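Local coordinates for S-adenosylmethionine-dependent methyltransferase (Clostridium acetobutylicum, PDB 1Y8C), which probably transfers a methyl group from S-adenosylmethionine to an acceptor that is not known, at residues 4-9 and 192-197; 38-43 and 131-136; 92-97 and 118-123; 168-173 and 177-182. All coordinates share one frame; numbering follows the deposited sequence.

Contact 1 (4-9 and 192-197); sequences NKFAHI and KRFDEE
The rings of Phe6 and Phe194 lie nearly flat on one another in an offset (parallel-displaced) stack, Phe194 covering one face of Phe6 while Glu196 sits at the edge of the same ring. This aromatic stack packs the N-terminal helix 3-15 onto strand 191-201, the last strand of the four-stranded antiparallel sheet that stands apart from the Rossmann-like methyltransferase core. The ring planes are 12° apart and the centroids 4.3 Å. The overlap is shifted: CD2 of Phe194 rests over the middle of the Phe6 ring, whereas Phe6 meets the face of Phe194 toward its rim, and the two side chains run past each other in opposite directions. Phe6 reaches across because its CG is anti to the backbone N (chi1 180°), which carries the ring out from the helix. The outer end of the Phe6 ring meets the root of the other side chain, CE1 of Phe6 lying 3.8 Å from CG of Phe194. The ring also meets Phe183 of strand 176-186 edge to face. Two residues beyond Phe194, on the same side of its strand, Glu196 turns its carboxylate 66° from the Phe6 ring, and its aliphatic CG stands 4.0 Å from CZ of Phe6.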
loop_
_atom_site.group_PDB
_atom_site.type_symbol
_atom_site.label_atom_id
_atom_site.label_comp_id
_atom_site.label_asym_id
_atom_site.label_seq_id
_atom_site.Cartn_x
_atom_site.Cartn_y
_atom_site.Cartn_z
ATOM N N ASN A 4 12.792 -4.988 8.811
ATOM C CA ASN A 4 11.776 -5.892 8.293
ATOM C C ASN A 4 10.912 -6.353 9.474
ATOM O O ASN A 4 9.687 -6.420 9.368
ATOM C CB ASN A 4 12.440 -7.092 7.596
ATOM C CG ASN A 4 11.431 -8.134 7.119
ATOM O OD1 ASN A 4 10.455 -7.813 6.434
ATOM N ND2 ASN A 4 11.673 -9.394 7.470
ATOM N N LYS A 5 11.556 -6.644 10.603
ATOM C CA LYS A 5 10.848 -7.087 11.801
ATOM C C LYS A 5 9.908 -5.976 12.245
ATOM O O LYS A 5 8.731 -6.205 12.524
ATOM C CB LYS A 5 11.843 -7.388 12.926
ATOM C CG LYS A 5 11.240 -8.063 14.156
ATOM C CD LYS A 5 12.187 -7.971 15.356
ATOM C CE LYS A 5 12.368 -6.507 15.788
ATOM N NZ LYS A 5 13.415 -6.282 16.831
ATOM N N PHE A 6 10.448 -4.765 12.307
ATOM C CA PHE A 6 9.680 -3.601 12.713
ATOM C C PHE A 6 8.472 -3.406 11.783
ATOM O O PHE A 6 7.373 -3.066 12.235
ATOM C CB PHE A 6 10.573 -2.355 12.693
ATOM C CG PHE A 6 9.857 -1.099 13.090
ATOM C CD1 PHE A 6 9.419 -0.913 14.399
ATOM C CD2 PHE A 6 9.554 -0.129 12.141
ATOM C CE1 PHE A 6 8.688 0.217 14.748
ATOM C CE2 PHE A 6 8.826 1.000 12.482
ATOM C CZ PHE A 6 8.390 1.174 13.788
ATOM N N ALA A 7 8.678 -3.622 10.488
ATOM C CA ALA A 7 7.599 -3.484 9.516
ATOM C C ALA A 7 6.433 -4.424 9.857
ATOM O O ALA A 7 5.262 -4.060 9.700
ATOM C CB ALA A 7 8.118 -3.782 8.107
ATOM N N HIS A 8 6.756 -5.635 10.307
ATOM C CA HIS A 8 5.724 -6.601 10.672
ATOM C C HIS A 8 5.004 -6.085 11.905
ATOM O O HIS A 8 3.775 -6.080 11.966
ATOM C CB HIS A 8 6.339 -7.974 10.965
ATOM C CG HIS A 8 6.882 -8.664 9.751
ATOM N ND1 HIS A 8 6.087 -9.036 8.687
ATOM C CD2 HIS A 8 8.141 -9.047 9.427
ATOM C CE1 HIS A 8 6.831 -9.617 7.764
ATOM N NE2 HIS A 8 8.082 -9.635 8.188
ATOM N N ILE A 9 5.779 -5.642 12.888
ATOM C CA ILE A 9 5.201 -5.117 14.112
ATOM C C ILE A 9 4.210 -4.004 13.778
ATOM O O ILE A 9 3.081 -4.002 14.264
ATOM C CB ILE A 9 6.294 -4.560 15.050
ATOM C CG1 ILE A 9 7.260 -5.687 15.437
ATOM C CG2 ILE A 9 5.649 -3.942 16.290
ATOM C CD1 ILE A 9 8.468 -5.231 16.228
ATOM N N LYS A 192 15.109 -0.121 21.931
ATOM C CA LYS A 192 15.514 0.748 20.840
ATOM C C LYS A 192 14.291 1.565 20.454
ATOM O O LYS A 192 13.192 1.026 20.319
ATOM C CB LYS A 192 16.024 -0.059 19.638
ATOM C CG LYS A 192 16.565 0.830 18.512
ATOM C CD LYS A 192 17.581 0.115 17.617
ATOM C CE LYS A 192 16.930 -0.912 16.688
ATOM N NZ LYS A 192 17.930 -1.661 15.851
ATOM N N ARG A 193 14.478 2.868 20.291
ATOM C CA ARG A 193 13.368 3.743 19.939
ATOM C C ARG A 193 13.135 3.882 18.428
ATOM O O ARG A 193 14.060 3.751 17.628
ATOM C CB ARG A 193 13.590 5.116 20.579
ATOM C CG ARG A 193 12.481 6.112 20.332
ATOM C CD ARG A 193 12.558 7.301 21.300
ATOM N NE ARG A 193 11.432 8.215 21.111
ATOM C CZ ARG A 193 11.121 9.213 21.929
ATOM N NH1 ARG A 193 11.856 9.438 23.006
ATOM N NH2 ARG A 193 10.069 9.987 21.673
ATOM N N PHE A 194 11.880 4.124 18.058
ATOM C CA PHE A 194 11.471 4.305 16.667
ATOM C C PHE A 194 10.387 5.367 16.568
ATOM O O PHE A 194 9.234 5.092 16.869
ATOM C CB PHE A 194 10.886 3.017 16.075
ATOM C CG PHE A 194 11.892 1.949 15.792
ATOM C CD1 PHE A 194 12.385 1.150 16.818
ATOM C CD2 PHE A 194 12.339 1.729 14.492
ATOM C CE1 PHE A 194 13.303 0.138 16.552
ATOM C CE2 PHE A 194 13.257 0.723 14.216
ATOM C CZ PHE A 194 13.743 -0.075 15.248
ATOM N N ASP A 195 10.739 6.574 16.141
ATOM C CA ASP A 195 9.740 7.626 16.005
ATOM C C ASP A 195 9.205 7.693 14.583
ATOM O O ASP A 195 9.937 8.050 13.673
ATOM C CB ASP A 195 10.337 8.983 16.375
ATOM C CG ASP A 195 10.798 9.042 17.813
ATOM O OD1 ASP A 195 10.038 8.588 18.696
ATOM O OD2 ASP A 195 11.913 9.557 18.064
ATOM N N GLU A 196 7.933 7.355 14.387
ATOM C CA GLU A 196 7.330 7.408 13.055
ATOM C C GLU A 196 6.299 8.520 12.999
ATOM O O GLU A 196 5.453 8.647 13.885
ATOM C CB GLU A 196 6.642 6.087 12.706
ATOM C CG GLU A 196 7.568 4.873 12.626
ATOM C CD GLU A 196 8.382 4.805 11.340
ATOM O OE1 GLU A 196 7.774 4.655 10.257
ATOM O OE2 GLU A 196 9.629 4.895 11.417
ATOM N N GLU A 197 6.371 9.329 11.950
ATOM C CA GLU A 197 5.437 10.426 11.767
ATOM C C GLU A 197 4.956 10.432 10.325
ATOM O O GLU A 197 5.708 10.755 9.409
ATOM C CB GLU A 197 6.117 11.747 12.115
ATOM C CG GLU A 197 5.253 12.966 11.866
ATOM C CD GLU A 197 5.854 14.247 12.433
ATOM O OE1 GLU A 197 5.364 15.345 12.062
ATOM O OE2 GLU A 197 6.804 14.161 13.254
#

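Contact 2 (38-43 and 131-136); sequences FDDYLD and HLKEGG
Lys133 leaves its backbone with CG anti to the carbonyl carbon (chi1 -71°) and then runs fully extended, which carries NZ across to the carboxylate of Asp40. The aspartate takes a similar first torsion, and the two side chains cross at about a right angle. The salt bridge joins the start of strand 40-44, a central strand of the Rossmann-like methyltransferase sheet, to the type II turn Lys133-Gly136 that leads into strand 136-143 of the same sheet. Strand 104-107 runs between these two strands. CA of Asp40 and CA of Lys133 are 9.0 Å apart, a distance the long lysine chain bridges. The turn is closed by its backbone bond from Gly136 N to Lys133 O (2.8 Å). Both charged groups have further partners: Asp40 OD1 forms a salt bridge with Arg100, and Lys133 NZ forms another with Asp103, whose carboxylate also accepts a bond from the backbone N of Asp40. Two acidic groups thus share the ammonium, an arrangement likely to keep it protonated. Asp39 approaches through its methylene, CB lying 3.9 Å from NZ of Lys133. The bridge itself uses the anti lone pair of Asp40 OD2, 2.6 Å from Lys133 NZ.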
loop_
_atom_site.group_PDB
_atom_site.type_symbol
_atom_site.label_atom_id
_atom_site.label_comp_id
_atom_site.label_asym_id
_atom_site.label_seq_id
_atom_site.Cartn_x
_atom_site.Cartn_y
_atom_site.Cartn_z
ATOM N N PHE A 38 0.190 -13.607 -16.794
ATOM C CA PHE A 38 1.191 -13.344 -15.768
ATOM C C PHE A 38 2.626 -13.108 -16.241
ATOM O O PHE A 38 3.558 -13.773 -15.792
ATOM C CB PHE A 38 1.151 -14.458 -14.714
ATOM C CG PHE A 38 -0.178 -14.565 -14.000
ATOM C CD1 PHE A 38 -1.295 -15.089 -14.650
ATOM C CD2 PHE A 38 -0.327 -14.097 -12.697
ATOM C CE1 PHE A 38 -2.532 -15.146 -14.020
ATOM C CE2 PHE A 38 -1.562 -14.149 -12.058
ATOM C CZ PHE A 38 -2.666 -14.673 -12.722
ATOM N N ASP A 39 2.806 -12.131 -17.121
ATOM C CA ASP A 39 4.134 -11.818 -17.605
ATOM C C ASP A 39 4.857 -10.769 -16.783
ATOM O O ASP A 39 5.939 -11.033 -16.259
ATOM C CB ASP A 39 4.087 -11.363 -19.058
ATOM C CG ASP A 39 3.889 -12.518 -20.011
ATOM O OD1 ASP A 39 4.516 -13.577 -19.786
ATOM O OD2 ASP A 39 3.122 -12.371 -20.991
ATOM N N ASP A 40 4.262 -9.585 -16.659
ATOM C CA ASP A 40 4.908 -8.500 -15.932
ATOM C C ASP A 40 4.131 -7.899 -14.768
ATOM O O ASP A 40 2.977 -7.473 -14.898
ATOM C CB ASP A 40 5.312 -7.420 -16.931
ATOM C CG ASP A 40 6.289 -7.943 -17.958
ATOM O OD1 ASP A 40 7.454 -8.228 -17.583
ATOM O OD2 ASP A 40 5.893 -8.098 -19.138
ATOM N N TYR A 41 4.811 -7.862 -13.625
ATOM C CA TYR A 41 4.262 -7.361 -12.372
ATOM C C TYR A 41 5.065 -6.226 -11.723
ATOM O O TYR A 41 6.273 -6.338 -11.511
ATOM C CB TYR A 41 4.138 -8.524 -11.371
ATOM C CG TYR A 41 3.858 -8.081 -9.947
ATOM C CD1 TYR A 41 2.742 -7.284 -9.647
ATOM C CD2 TYR A 41 4.702 -8.456 -8.896
ATOM C CE1 TYR A 41 2.471 -6.876 -8.344
ATOM C CE2 TYR A 41 4.442 -8.052 -7.585
ATOM C CZ TYR A 41 3.319 -7.260 -7.319
ATOM O OH TYR A 41 3.047 -6.850 -6.035
ATOM N N LEU A 42 4.364 -5.150 -11.390
ATOM C CA LEU A 42 4.951 -3.986 -10.740
ATOM C C LEU A 42 4.238 -3.682 -9.423
ATOM O O LEU A 42 3.011 -3.484 -9.373
ATOM C CB LEU A 42 4.837 -2.752 -11.638
ATOM C CG LEU A 42 5.177 -1.405 -10.976
ATOM C CD1 LEU A 42 6.687 -1.278 -10.834
ATOM C CD2 LEU A 42 4.629 -0.256 -11.803
ATOM N N ASP A 43 5.012 -3.633 -8.353
ATOM C CA ASP A 43 4.447 -3.311 -7.060
ATOM C C ASP A 43 5.018 -1.965 -6.613
ATOM O O ASP A 43 6.217 -1.843 -6.368
ATOM C CB ASP A 43 4.790 -4.407 -6.058
ATOM C CG ASP A 43 4.229 -4.128 -4.695
ATOM O OD1 ASP A 43 3.190 -3.426 -4.624
ATOM O OD2 ASP A 43 4.816 -4.610 -3.698
ATOM N N HIS A 131 1.748 2.999 -17.467
ATOM C CA HIS A 131 2.582 1.805 -17.319
ATOM C C HIS A 131 1.788 0.507 -17.387
ATOM O O HIS A 131 2.335 -0.579 -17.157
ATOM C CB HIS A 131 3.354 1.840 -16.002
ATOM C CG HIS A 131 4.415 2.893 -15.953
ATOM N ND1 HIS A 131 4.130 4.243 -16.000
ATOM C CD2 HIS A 131 5.762 2.800 -15.857
ATOM C CE1 HIS A 131 5.253 4.930 -15.932
ATOM N NE2 HIS A 131 6.260 4.079 -15.844
ATOM N N LEU A 132 0.502 0.622 -17.701
ATOM C CA LEU A 132 -0.378 -0.541 -17.793
ATOM C C LEU A 132 -0.500 -1.107 -19.201
ATOM O O LEU A 132 -0.737 -0.368 -20.156
ATOM C CB LEU A 132 -1.779 -0.173 -17.311
ATOM C CG LEU A 132 -2.083 -0.273 -15.824
ATOM C CD1 LEU A 132 -3.515 0.195 -15.599
ATOM C CD2 LEU A 132 -1.892 -1.719 -15.349
ATOM N N LYS A 133 -0.345 -2.417 -19.335
ATOM C CA LYS A 133 -0.503 -3.010 -20.649
ATOM C C LYS A 133 -1.973 -2.914 -20.964
ATOM O O LYS A 133 -2.793 -2.785 -20.058
ATOM C CB LYS A 133 -0.076 -4.480 -20.665
ATOM C CG LYS A 133 1.409 -4.668 -20.554
ATOM C CD LYS A 133 1.771 -6.113 -20.346
ATOM C CE LYS A 133 3.277 -6.289 -20.407
ATOM N NZ LYS A 133 3.657 -7.720 -20.359
ATOM N N GLU A 134 -2.309 -2.943 -22.245
ATOM C CA GLU A 134 -3.705 -2.898 -22.632
ATOM C C GLU A 134 -4.240 -4.213 -22.079
ATOM O O GLU A 134 -3.639 -5.275 -22.292
ATOM C CB GLU A 134 -3.832 -2.877 -24.146
ATOM C CG GLU A 134 -5.203 -2.511 -24.637
ATOM C CD GLU A 134 -5.498 -1.028 -24.504
ATOM O OE1 GLU A 134 -4.686 -0.213 -24.997
ATOM O OE2 GLU A 134 -6.545 -0.670 -23.921
ATOM N N GLY A 135 -5.344 -4.140 -21.346
ATOM C CA GLY A 135 -5.914 -5.337 -20.762
ATOM C C GLY A 135 -5.311 -5.641 -19.405
ATOM O O GLY A 135 -5.633 -6.652 -18.786
ATOM N N GLY A 136 -4.429 -4.765 -18.935
ATOM C CA GLY A 136 -3.806 -4.981 -17.639
ATOM C C GLY A 136 -4.677 -4.482 -16.490
ATOM O O GLY A 136 -5.602 -3.691 -16.701
#

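Contact 3 (92-97 and 118-123); sequences DISNLN and SDDLKK
Within the Rossmann-like methyltransferase domain, the loop between strands 87-89 and 104-107 makes a short 3-10 turn at 93-94 and rests there against the first turns of helix 118-129. Ser94 and Asn95 meet Asp120 and Lys123, residues one helical turn apart that present neighbouring positions to the loop. The backbones come close, the CA atoms of Ser94 and Asp120 being 5.7 Å apart. Ser94 lies beside the helix, its OG 3.9 Å from CB of Asp120, in simple packing.

The polar link is made by Lys123. Its chain is straight as far as CD and then bends at both outer torsions (chi3 68°, chi4 -76°), curling the ammonium back to the loop. NZ of Lys123 donates a hydrogen bond of 2.7 Å to OD1 of Asn95. The nitrogen approaches from above the amide plane, 36° out of it, and so misses the lone-pair directions of the oxygen. The same NZ lies 3.0 Å from the backbone O of Ser94. On the other side of the loop, Ile93 and Leu96 turn to Leu44 of strand 40-44 and to Tyr124 and Ala127 farther along the helix.

The carboxylate of Asp92 is not in contact with the ammonium, its OD2 lying 6.3 Å from NZ of Lys123. Across this exposed surface the attraction in the Asn95 bond is therefore probably mainly that of a charge for a neutral dipole.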
loop_
_atom_site.group_PDB
_atom_site.type_symbol
_atom_site.label_atom_id
_atom_site.label_comp_id
_atom_site.label_asym_id
_atom_site.label_seq_id
_atom_site.Cartn_x
_atom_site.Cartn_y
_atom_site.Cartn_z
ATOM N N ASP A 92 9.692 8.225 -6.441
ATOM C CA ASP A 92 8.464 8.739 -5.855
ATOM C C ASP A 92 7.304 8.355 -6.782
ATOM O O ASP A 92 7.311 8.694 -7.966
ATOM C CB ASP A 92 8.545 10.263 -5.713
ATOM C CG ASP A 92 7.209 10.891 -5.334
ATOM O OD1 ASP A 92 6.612 10.464 -4.319
ATOM O OD2 ASP A 92 6.756 11.814 -6.054
ATOM N N ILE A 93 6.317 7.645 -6.237
ATOM C CA ILE A 93 5.141 7.196 -6.998
ATOM C C ILE A 93 4.503 8.287 -7.867
ATOM O O ILE A 93 3.989 8.006 -8.948
ATOM C CB ILE A 93 4.029 6.639 -6.058
ATOM C CG1 ILE A 93 4.574 6.423 -4.641
ATOM C CG2 ILE A 93 3.511 5.317 -6.596
ATOM C CD1 ILE A 93 3.503 6.070 -3.622
ATOM N N SER A 94 4.532 9.527 -7.390
ATOM C CA SER A 94 3.953 10.641 -8.132
ATOM C C SER A 94 4.701 10.860 -9.436
ATOM O O SER A 94 4.128 11.318 -10.417
ATOM C CB SER A 94 4.008 11.910 -7.288
ATOM O OG SER A 94 3.404 11.704 -6.021
ATOM N N ASN A 95 5.992 10.538 -9.436
ATOM C CA ASN A 95 6.827 10.682 -10.631
ATOM C C ASN A 95 7.457 9.358 -11.048
ATOM O O ASN A 95 8.666 9.264 -11.249
ATOM C CB ASN A 95 7.930 11.716 -10.395
ATOM C CG ASN A 95 7.376 13.095 -10.130
ATOM O OD1 ASN A 95 6.575 13.614 -10.916
ATOM N ND2 ASN A 95 7.799 13.704 -9.024
ATOM N N LEU A 96 6.622 8.332 -11.165
ATOM C CA LEU A 96 7.074 7.012 -11.570
ATOM C C LEU A 96 7.722 7.118 -12.958
ATOM O O LEU A 96 7.090 7.592 -13.904
ATOM C CB LEU A 96 5.872 6.067 -11.611
ATOM C CG LEU A 96 6.117 4.625 -12.053
ATOM C CD1 LEU A 96 7.052 3.943 -11.055
ATOM C CD2 LEU A 96 4.798 3.875 -12.140
ATOM N N ASN A 97 8.985 6.697 -13.070
ATOM C CA ASN A 97 9.713 6.745 -14.338
ATOM C C ASN A 97 10.406 5.423 -14.632
ATOM O O ASN A 97 11.606 5.284 -14.427
ATOM C CB ASN A 97 10.758 7.875 -14.329
ATOM C CG ASN A 97 11.634 7.892 -15.593
ATOM O OD1 ASN A 97 11.130 8.005 -16.719
ATOM N ND2 ASN A 97 12.949 7.794 -15.402
ATOM N N SER A 118 -4.039 16.652 -3.968
ATOM C CA SER A 118 -4.879 16.146 -5.051
ATOM C C SER A 118 -4.177 16.122 -6.410
ATOM O O SER A 118 -4.403 15.220 -7.215
ATOM C CB SER A 118 -6.147 16.981 -5.170
ATOM O OG SER A 118 -5.820 18.335 -5.421
ATOM N N ASP A 119 -3.334 17.114 -6.673
ATOM C CA ASP A 119 -2.637 17.162 -7.948
ATOM C C ASP A 119 -1.637 16.043 -8.113
ATOM O O ASP A 119 -1.560 15.426 -9.177
ATOM C CB ASP A 119 -1.964 18.512 -8.133
ATOM C CG ASP A 119 -2.928 19.550 -8.644
ATOM O OD1 ASP A 119 -3.653 19.223 -9.614
ATOM O OD2 ASP A 119 -2.978 20.677 -8.097
ATOM N N ASP A 120 -0.870 15.779 -7.063
ATOM C CA ASP A 120 0.106 14.711 -7.111
ATOM C C ASP A 120 -0.598 13.362 -7.230
ATOM O O ASP A 120 -0.022 12.399 -7.730
ATOM C CB ASP A 120 0.977 14.717 -5.859
ATOM C CG ASP A 120 2.019 15.801 -5.884
ATOM O OD1 ASP A 120 2.629 16.004 -6.954
ATOM O OD2 ASP A 120 2.244 16.448 -4.835
ATOM N N LEU A 121 -1.839 13.296 -6.758
ATOM C CA LEU A 121 -2.602 12.060 -6.825
ATOM C C LEU A 121 -3.050 11.837 -8.262
ATOM O O LEU A 121 -3.125 10.699 -8.734
ATOM C CB LEU A 121 -3.816 12.128 -5.893
ATOM C CG LEU A 121 -4.628 10.840 -5.724
ATOM C CD1 LEU A 121 -3.774 9.745 -5.098
ATOM C CD2 LEU A 121 -5.819 11.138 -4.866
ATOM N N LYS A 122 -3.348 12.931 -8.956
ATOM C CA LYS A 122 -3.758 12.861 -10.353
ATOM C C LYS A 122 -2.569 12.393 -11.184
ATOM O O LYS A 122 -2.704 11.507 -12.024
ATOM C CB LYS A 122 -4.240 14.231 -10.842
ATOM C CG LYS A 122 -5.688 14.536 -10.470
ATOM C CD LYS A 122 -6.110 15.954 -10.849
ATOM C CE LYS A 122 -7.547 16.225 -10.397
ATOM N NZ LYS A 122 -7.960 17.661 -10.488
ATOM N N LYS A 123 -1.405 12.990 -10.936
ATOM C CA LYS A 123 -0.193 12.623 -11.651
ATOM C C LYS A 123 0.061 11.136 -11.445
ATOM O O LYS A 123 0.416 10.405 -12.375
ATOM C CB LYS A 123 0.987 13.459 -11.144
ATOM C CG LYS A 123 0.860 14.933 -11.505
ATOM C CD LYS A 123 1.995 15.802 -10.959
ATOM C CE LYS A 123 3.354 15.514 -11.616
ATOM N NZ LYS A 123 4.015 14.257 -11.157
#

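Contact 4 (168-173 and 177-182); sequences WENQFE and VSMYIS
From its CB, 4.0 Å from CG1 of Ile181, the side chain of Trp168 stands up beside its cross-strand neighbour in the beta hairpin formed by strands 164-173 and 176-186. CG anti to the backbone N (chi1 173°) sets the indole alongside Ile181, the two pointing the same way. CD1 of Trp168 meets CG1 of Ile181 at 3.6 Å. The tip of the isoleucine then lies over the five-membered ring in a CH-pi contact, CD1 of Ile181 being 3.8 Å from its centroid and only 8° off the normal. Farther out, NE1 of Trp168 passes CB of Met179, a selenomethionine in this crystal. The six-membered ring ends beside the selenium in an oblique Met-aromatic contact, with CZ2 of Trp168 4.3 Å from SE of Met179. Ile14 of helix 3-15 and Leu152 of helix 145-152 also touch the Trp168 side chain, so this side of the hairpin packs against helices. Trp168 and Ile181 form a non-hydrogen-bonded pair. The hydrogen-bonded pairs that alternate with such pairs, Glu169 with Tyr180 and Gln171 with Ser178, each carry two backbone bonds, and their side chains share the other face. There the Glu169 carbonyl meets the edge of the tyrosine ring, O of Glu169 lying 3.6 Å from CD1 of Tyr180.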
loop_
_atom_site.group_PDB
_atom_site.type_symbol
_atom_site.label_atom_id
_atom_site.label_comp_id
_atom_site.label_asym_id
_atom_site.label_seq_id
_atom_site.Cartn_x
_atom_site.Cartn_y
_atom_site.Cartn_z
ATOM N N TRP A 168 0.812 6.381 20.513
ATOM C CA TRP A 168 0.347 6.863 19.215
ATOM C C TRP A 168 -0.622 8.037 19.367
ATOM O O TRP A 168 -1.673 7.898 19.970
ATOM C CB TRP A 168 -0.306 5.671 18.488
ATOM C CG TRP A 168 -0.999 5.966 17.187
ATOM C CD1 TRP A 168 -1.074 7.172 16.548
ATOM C CD2 TRP A 168 -1.745 5.041 16.384
ATOM N NE1 TRP A 168 -1.816 7.057 15.405
ATOM C CE2 TRP A 168 -2.235 5.764 15.273
ATOM C CE3 TRP A 168 -2.034 3.676 16.487
ATOM C CZ2 TRP A 168 -3.023 5.161 14.272
ATOM C CZ3 TRP A 168 -2.818 3.075 15.489
ATOM C CH2 TRP A 168 -3.295 3.819 14.397
ATOM N N GLU A 169 -0.256 9.195 18.832
ATOM C CA GLU A 169 -1.127 10.362 18.918
ATOM C C GLU A 169 -1.652 10.747 17.528
ATOM O O GLU A 169 -0.882 10.899 16.582
ATOM C CB GLU A 169 -0.376 11.552 19.522
ATOM C CG GLU A 169 -1.242 12.431 20.414
ATOM C CD GLU A 169 -0.827 13.895 20.409
ATOM O OE1 GLU A 169 0.364 14.182 20.648
ATOM O OE2 GLU A 169 -1.701 14.757 20.173
ATOM N N ASN A 170 -2.967 10.895 17.415
ATOM C CA ASN A 170 -3.588 11.254 16.154
ATOM C C ASN A 170 -4.096 12.677 16.170
ATOM O O ASN A 170 -4.703 13.120 17.139
ATOM C CB ASN A 170 -4.755 10.313 15.841
ATOM C CG ASN A 170 -4.304 9.014 15.191
ATOM O OD1 ASN A 170 -4.786 7.934 15.541
ATOM N ND2 ASN A 170 -3.392 9.112 14.230
ATOM N N GLN A 171 -3.838 13.396 15.091
ATOM C CA GLN A 171 -4.294 14.768 14.968
ATOM C C GLN A 171 -5.030 14.853 13.638
ATOM O O GLN A 171 -4.432 14.668 12.579
ATOM C CB GLN A 171 -3.086 15.714 15.011
ATOM C CG GLN A 171 -3.227 17.008 14.217
ATOM C CD GLN A 171 -4.395 17.867 14.662
ATOM O OE1 GLN A 171 -4.789 18.802 13.960
ATOM N NE2 GLN A 171 -4.950 17.564 15.832
ATOM N N PHE A 172 -6.336 15.083 13.692
ATOM C CA PHE A 172 -7.122 15.194 12.470
ATOM C C PHE A 172 -7.550 16.628 12.265
ATOM O O PHE A 172 -8.067 17.269 13.184
ATOM C CB PHE A 172 -8.367 14.306 12.507
ATOM C CG PHE A 172 -9.177 14.365 11.236
ATOM C CD1 PHE A 172 -8.618 13.970 10.021
ATOM C CD2 PHE A 172 -10.497 14.797 11.252
ATOM C CE1 PHE A 172 -9.350 14.020 8.836
ATOM C CE2 PHE A 172 -11.241 14.854 10.071
ATOM C CZ PHE A 172 -10.669 14.455 8.863
ATOM N N GLU A 173 -7.355 17.117 11.043
ATOM C CA GLU A 173 -7.684 18.495 10.710
ATOM C C GLU A 173 -7.769 18.750 9.205
ATOM O O GLU A 173 -6.843 18.434 8.456
ATOM C CB GLU A 173 -6.623 19.398 11.336
ATOM C CG GLU A 173 -6.441 20.748 10.689
ATOM C CD GLU A 173 -5.334 21.542 11.355
ATOM O OE1 GLU A 173 -4.211 21.006 11.483
ATOM O OE2 GLU A 173 -5.580 22.700 11.755
ATOM N N VAL A 177 -4.940 13.690 8.334
ATOM C CA VAL A 177 -4.654 13.054 9.607
ATOM C C VAL A 177 -3.158 13.002 9.827
ATOM O O VAL A 177 -2.419 12.511 8.980
ATOM C CB VAL A 177 -5.174 11.612 9.645
ATOM C CG1 VAL A 177 -4.784 10.948 10.959
ATOM C CG2 VAL A 177 -6.671 11.603 9.482
ATOM N N SER A 178 -2.702 13.508 10.962
ATOM C CA SER A 178 -1.278 13.467 11.252
ATOM C C SER A 178 -1.060 12.473 12.385
ATOM O O SER A 178 -1.641 12.603 13.462
ATOM C CB SER A 178 -0.797 14.855 11.644
ATOM O OG SER A 178 -1.312 15.806 10.725
HETATM N N MSE A 179 -0.233 11.472 12.128
HETATM C CA MSE A 179 0.035 10.441 13.106
HETATM C C MSE A 179 1.448 10.539 13.634
HETATM O O MSE A 179 2.408 10.574 12.870
HETATM C CB MSE A 179 -0.165 9.071 12.472
HETATM C CG MSE A 179 -1.450 8.927 11.671
HETATM SE SE MSE A 179 -1.548 7.202 10.786
HETATM C CE MSE A 179 -1.401 7.766 8.942
ATOM N N TYR A 180 1.575 10.579 14.949
ATOM C CA TYR A 180 2.886 10.646 15.562
ATOM C C TYR A 180 2.999 9.402 16.424
ATOM O O TYR A 180 2.194 9.192 17.334
ATOM C CB TYR A 180 3.005 11.913 16.406
ATOM C CG TYR A 180 2.665 13.182 15.650
ATOM C CD1 TYR A 180 1.347 13.470 15.289
ATOM C CD2 TYR A 180 3.659 14.095 15.295
ATOM C CE1 TYR A 180 1.024 14.637 14.599
ATOM C CE2 TYR A 180 3.346 15.268 14.605
ATOM C CZ TYR A 180 2.028 15.534 14.263
ATOM O OH TYR A 180 1.694 16.707 13.613
ATOM N N ILE A 181 3.984 8.562 16.139
ATOM C CA ILE A 181 4.117 7.337 16.907
ATOM C C ILE A 181 5.526 7.026 17.354
ATOM O O ILE A 181 6.435 6.926 16.540
ATOM C CB ILE A 181 3.632 6.113 16.113
ATOM C CG1 ILE A 181 2.263 6.382 15.476
ATOM C CG2 ILE A 181 3.562 4.926 17.034
ATOM C CD1 ILE A 181 1.725 5.201 14.684
ATOM N N SER A 182 5.682 6.852 18.660
ATOM C CA SER A 182 6.959 6.512 19.257
ATOM C C SER A 182 6.923 5.046 19.689
ATOM O O SER A 182 6.104 4.647 20.531
ATOM C CB SER A 182 7.227 7.383 20.485
ATOM O OG SER A 182 7.391 8.751 20.119
#

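Overall arrangement
From the N terminus, helix 3-15 opens contact 1, which closes only at strand 191-201 and so encloses the other three contacts in sequence. Segment 38-43 then starts contact 2, which ends at 131-136 and spans much of the Rossmann-like domain; contact 3 lies wholly within that span. Leu42 and His131 of contact 2 pack on Leu96 of contact 3. After strand 136-143 and helix 145-152 the chain enters the antiparallel sheet, where contact 4 is a short hairpin closure in series after contacts 2 and 3. Contacts 1 and 4 meet in this sheet through neighbouring strands, whereas contacts 1 and 2 lie on opposite sides of the chain's centre, their own centres 32 Å apart.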